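Local structure of periplasmic binding protein (Roseiflexus sp. RS-1, 5GJ3) at residues N162-G174 and L243-L257. The protein binds heme, two molecules in this form, in the periplasm and probably hands it on to a membrane transporter for uptake. Sequence-based numbering, arbitrary orientation.
Sequences NTAVDVMIAAAGG and LLGMGPRTGQALTDL. With ZN (zinc ion), chain G.
Met168 fills a hole formed by Leu243, Thr250, Ala253 and Leu254, as a knob into a hole. Its CG, SD and CE fold back through two turns (chi2 -74°, chi3 -76°), which brings CE between helix 240-244 and helix 250-267. There Met168 CE lies 3.8 Å from Ala253 CB. The backbone oxygen Leu243 O is 3.4 Å from Met168 CE. The thioethers of Met246 and Met168 run antiparallel alongside each other, with Met246 CE 3.9 Å from Met168 SD. Met246 CE also touches Ala164. An alanine in place of Met168 would probably open a gap among the four residues of the hole and leave the Met246 methyl without its sulfur neighbour.

Packing is tightest where Leu244 CD2 presses on Val165 CB at 3.4 Å, a squeezed pair. At the other end the fit is close: Ala172 CB meets Leu257 CB at 3.6 Å, and Leu254 CD2 lies 3.4 Å from Met168 O. The small Ala172 side chain is consistent with the near approach of the backbones here. Strand 201-205 adds Leu203 beside Val165 and Leu257.

The partly exposed side is looser. Val167 meets only the Met246 methyl across the contact, and Ala171 CB touches Leu254 CD2 at 4.0 Å. Both also rest on Leu98 of a loop. Asp256, which takes no part in the packing, binds a zinc ion through OD1, with two waters.

The axes of the segments 164-171 and 250-257 cross at -58°, 9.5 Å apart. Leu244 carries the packing up to the heme cleft between the lobes, where it lines one heme pocket. Leu254 also touches helix 115-136, which links the two lobes, as in periplasmic binding proteins with a single long linking helix.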
loop_
_atom_site.group_PDB
_atom_site.type_symbol
_atom_site.label_atom_id
_atom_site.label_comp_id
_atom_site.label_asym_id
_atom_site.label_seq_id
_atom_site.Cartn_x
_atom_site.Cartn_y
_atom_site.Cartn_z
ATOM N N ASN A 162 0.141 -5.486 13.247
ATOM C CA ASN A 162 -1.145 -4.984 12.780
ATOM C C ASN A 162 -1.035 -3.853 11.714
ATOM O O ASN A 162 -1.782 -2.877 11.747
ATOM C CB ASN A 162 -2.060 -4.575 13.966
ATOM C CG ASN A 162 -3.529 -4.551 13.574
ATOM O OD1 ASN A 162 -4.041 -5.523 13.016
ATOM N ND2 ASN A 162 -4.205 -3.434 13.840
ATOM N N THR A 163 -0.075 -3.986 10.793
ATOM C CA THR A 163 0.071 -3.087 9.652
ATOM C C THR A 163 0.228 -3.948 8.391
ATOM O O THR A 163 0.759 -5.092 8.445
ATOM C CB THR A 163 1.325 -2.155 9.767
ATOM O OG1 THR A 163 2.527 -2.950 9.792
ATOM C CG2 THR A 163 1.287 -1.275 11.033
ATOM N N ALA A 164 -0.207 -3.399 7.255
ATOM C CA ALA A 164 0.046 -4.030 5.956
ATOM C C ALA A 164 1.547 -4.309 5.778
ATOM O O ALA A 164 1.896 -5.348 5.229
ATOM C CB ALA A 164 -0.420 -3.127 4.821
ATOM N N VAL A 165 2.421 -3.367 6.175
ATOM C CA VAL A 165 3.864 -3.543 5.847
ATOM C C VAL A 165 4.423 -4.719 6.664
ATOM O O VAL A 165 5.256 -5.494 6.164
ATOM C CB VAL A 165 4.709 -2.245 5.971
ATOM C CG1 VAL A 165 4.810 -1.766 7.414
ATOM C CG2 VAL A 165 6.121 -2.449 5.363
ATOM N N ASP A 166 3.902 -4.892 7.885
ATOM C CA ASP A 166 4.289 -6.030 8.720
ATOM C C ASP A 166 3.967 -7.347 8.003
ATOM O O ASP A 166 4.814 -8.253 7.917
ATOM C CB ASP A 166 3.578 -5.980 10.065
ATOM C CG ASP A 166 4.039 -7.072 10.998
ATOM O OD1 ASP A 166 5.228 -7.096 11.372
ATOM O OD2 ASP A 166 3.215 -7.922 11.357
ATOM N N VAL A 167 2.769 -7.410 7.431
ATOM C CA VAL A 167 2.343 -8.574 6.658
ATOM C C VAL A 167 3.228 -8.791 5.417
ATOM O O VAL A 167 3.610 -9.929 5.088
ATOM C CB VAL A 167 0.824 -8.476 6.268
ATOM C CG1 VAL A 167 0.442 -9.598 5.315
ATOM C CG2 VAL A 167 -0.048 -8.540 7.507
ATOM N N MET A 168 3.557 -7.707 4.704
ATOM C CA MET A 168 4.434 -7.850 3.539
ATOM C C MET A 168 5.866 -8.356 3.922
ATOM O O MET A 168 6.426 -9.201 3.247
ATOM C CB MET A 168 4.532 -6.530 2.765
ATOM C CG MET A 168 3.175 -5.957 2.308
ATOM S SD MET A 168 2.572 -6.941 0.919
ATOM C CE MET A 168 3.629 -6.330 -0.426
ATOM N N ILE A 169 6.442 -7.787 4.984
ATOM C CA ILE A 169 7.781 -8.209 5.426
ATOM C C ILE A 169 7.788 -9.708 5.733
ATOM O O ILE A 169 8.654 -10.420 5.259
ATOM C CB ILE A 169 8.266 -7.397 6.639
ATOM C CG1 ILE A 169 8.574 -5.948 6.165
ATOM C CG2 ILE A 169 9.588 -8.013 7.184
ATOM C CD1 ILE A 169 8.783 -4.974 7.305
ATOM N N ALA A 170 6.804 -10.169 6.514
ATOM C CA ALA A 170 6.768 -11.590 6.958
ATOM C C ALA A 170 6.571 -12.530 5.790
ATOM O O ALA A 170 7.312 -13.487 5.639
ATOM C CB ALA A 170 5.698 -11.834 8.019
ATOM N N ALA A 171 5.616 -12.229 4.917
ATOM C CA ALA A 171 5.397 -13.129 3.766
ATOM C C ALA A 171 6.568 -13.146 2.815
ATOM O O ALA A 171 6.735 -14.106 2.096
ATOM C CB ALA A 171 4.107 -12.778 3.029
ATOM N N ALA A 172 7.366 -12.083 2.761
ATOM C CA ALA A 172 8.570 -12.096 1.893
ATOM C C ALA A 172 9.783 -12.765 2.573
ATOM O O ALA A 172 10.886 -12.830 1.998
ATOM C CB ALA A 172 8.925 -10.665 1.438
ATOM N N GLY A 173 9.593 -13.267 3.786
ATOM C CA GLY A 173 10.638 -14.067 4.462
ATOM C C GLY A 173 11.618 -13.246 5.296
ATOM O O GLY A 173 12.745 -13.693 5.536
ATOM N N GLY A 174 11.192 -12.056 5.737
ATOM C CA GLY A 174 11.995 -11.169 6.591
ATOM C C GLY A 174 11.403 -11.102 7.987
ATOM O O GLY A 174 10.288 -11.556 8.228
ATOM N N LEU A 243 3.875 -0.803 -2.560
ATOM C CA LEU A 243 4.214 -1.595 -1.366
ATOM C C LEU A 243 3.012 -1.903 -0.446
ATOM O O LEU A 243 2.874 -3.025 0.035
ATOM C CB LEU A 243 5.304 -0.902 -0.560
ATOM C CG LEU A 243 5.681 -1.529 0.783
ATOM C CD1 LEU A 243 6.313 -2.910 0.600
ATOM C CD2 LEU A 243 6.607 -0.592 1.551
ATOM N N LEU A 244 2.160 -0.916 -0.220
ATOM C CA LEU A 244 1.185 -0.935 0.869
ATOM C C LEU A 244 -0.301 -1.024 0.461
ATOM O O LEU A 244 -1.160 -1.272 1.331
ATOM C CB LEU A 244 1.392 0.307 1.747
ATOM C CG LEU A 244 2.762 0.421 2.412
ATOM C CD1 LEU A 244 2.781 1.764 3.129
ATOM C CD2 LEU A 244 2.970 -0.709 3.424
ATOM N N GLY A 245 -0.588 -0.857 -0.833
ATOM C CA GLY A 245 -1.971 -0.976 -1.372
ATOM C C GLY A 245 -2.742 -2.295 -1.234
ATOM O O GLY A 245 -3.992 -2.280 -1.226
ATOM N N MET A 246 -2.055 -3.431 -1.093
ATOM C CA MET A 246 -2.784 -4.711 -0.983
ATOM C C MET A 246 -3.773 -4.880 -2.152
ATOM O O MET A 246 -4.965 -5.180 -1.995
ATOM C CB MET A 246 -3.438 -4.876 0.393
ATOM C CG MET A 246 -2.396 -5.121 1.495
ATOM S SD MET A 246 -1.433 -6.655 1.270
ATOM C CE MET A 246 -0.793 -6.790 2.944
ATOM N N GLY A 247 -3.243 -4.633 -3.343
ATOM C CA GLY A 247 -4.047 -4.627 -4.545
ATOM C C GLY A 247 -3.501 -5.613 -5.533
ATOM O O GLY A 247 -2.869 -6.586 -5.130
ATOM N N PRO A 248 -3.758 -5.375 -6.844
ATOM C CA PRO A 248 -3.409 -6.358 -7.848
ATOM C C PRO A 248 -1.887 -6.593 -7.993
ATOM O O PRO A 248 -1.486 -7.666 -8.471
ATOM C CB PRO A 248 -3.976 -5.757 -9.153
ATOM C CG PRO A 248 -5.021 -4.776 -8.708
ATOM C CD PRO A 248 -4.411 -4.196 -7.442
ATOM N N ARG A 249 -1.069 -5.622 -7.574
ATOM C CA ARG A 249 0.395 -5.742 -7.658
ATOM C C ARG A 249 1.073 -6.325 -6.418
ATOM O O ARG A 249 2.308 -6.313 -6.321
ATOM C CB ARG A 249 1.020 -4.387 -8.043
ATOM C CG ARG A 249 0.676 -3.991 -9.503
ATOM C CD ARG A 249 1.299 -2.626 -9.808
ATOM N NE ARG A 249 0.683 -1.605 -8.955
ATOM C CZ ARG A 249 1.205 -0.425 -8.626
ATOM N NH1 ARG A 249 2.419 -0.075 -9.007
ATOM N NH2 ARG A 249 0.533 0.379 -7.832
ATOM N N THR A 250 0.276 -6.886 -5.506
ATOM C CA THR A 250 0.791 -7.375 -4.231
ATOM C C THR A 250 1.862 -8.454 -4.396
ATOM O O THR A 250 2.892 -8.403 -3.721
ATOM C CB THR A 250 -0.335 -7.905 -3.315
ATOM O OG1 THR A 250 -1.208 -6.805 -3.040
ATOM C CG2 THR A 250 0.246 -8.402 -1.940
ATOM N N GLY A 251 1.596 -9.422 -5.285
ATOM C CA GLY A 251 2.521 -10.458 -5.634
ATOM C C GLY A 251 3.805 -9.899 -6.251
ATOM O O GLY A 251 4.875 -10.411 -5.999
ATOM N N GLN A 252 3.702 -8.859 -7.059
ATOM C CA GLN A 252 4.899 -8.277 -7.667
ATOM C C GLN A 252 5.728 -7.598 -6.571
ATOM O O GLN A 252 6.927 -7.678 -6.571
ATOM C CB GLN A 252 4.498 -7.274 -8.759
ATOM C CG GLN A 252 3.800 -7.947 -9.949
ATOM C CD GLN A 252 2.992 -6.947 -10.764
ATOM O OE1 GLN A 252 3.345 -5.768 -10.840
ATOM N NE2 GLN A 252 1.879 -7.388 -11.316
ATOM N N ALA A 253 5.076 -6.912 -5.638
ATOM C CA ALA A 253 5.833 -6.213 -4.573
ATOM C C ALA A 253 6.499 -7.214 -3.622
ATOM O O ALA A 253 7.650 -7.012 -3.224
ATOM C CB ALA A 253 4.943 -5.208 -3.811
ATOM N N LEU A 254 5.796 -8.305 -3.288
ATOM C CA LEU A 254 6.369 -9.394 -2.489
ATOM C C LEU A 254 7.596 -10.008 -3.118
ATOM O O LEU A 254 8.549 -10.323 -2.406
ATOM C CB LEU A 254 5.371 -10.518 -2.214
ATOM C CG LEU A 254 4.407 -10.273 -1.092
ATOM C CD1 LEU A 254 3.441 -11.482 -1.025
ATOM C CD2 LEU A 254 5.141 -10.037 0.245
ATOM N N THR A 255 7.590 -10.137 -4.448
ATOM C CA THR A 255 8.699 -10.753 -5.189
ATOM C C THR A 255 9.906 -9.794 -5.067
ATOM O O THR A 255 11.021 -10.234 -4.825
ATOM C CB THR A 255 8.327 -10.961 -6.711
ATOM O OG1 THR A 255 7.262 -11.926 -6.844
ATOM C CG2 THR A 255 9.506 -11.369 -7.562
ATOM N N ASP A 256 9.674 -8.491 -5.251
ATOM C CA ASP A 256 10.806 -7.547 -5.136
ATOM C C ASP A 256 11.375 -7.615 -3.707
ATOM O O ASP A 256 12.608 -7.622 -3.560
ATOM C CB ASP A 256 10.399 -6.102 -5.461
ATOM C CG ASP A 256 10.001 -5.919 -6.913
ATOM O OD1 ASP A 256 10.302 -6.804 -7.754
ATOM O OD2 ASP A 256 9.355 -4.887 -7.233
ATOM N N LEU A 257 10.503 -7.597 -2.683
ATOM C CA LEU A 257 11.007 -7.669 -1.317
ATOM C C LEU A 257 11.789 -8.955 -1.094
ATOM O O LEU A 257 12.898 -8.911 -0.534
ATOM C CB LEU A 257 9.891 -7.587 -0.264
ATOM C CG LEU A 257 9.153 -6.274 -0.223
ATOM C CD1 LEU A 257 7.963 -6.511 0.715
ATOM C CD2 LEU A 257 10.156 -5.243 0.316
HETATM ZN ZN ZN G . 9.807 -6.837 -9.730
HETATM O O HOH W 1 8.122 -7.802 -9.140
HETATM O O HOH W 2 9.747 -4.742 -9.963
#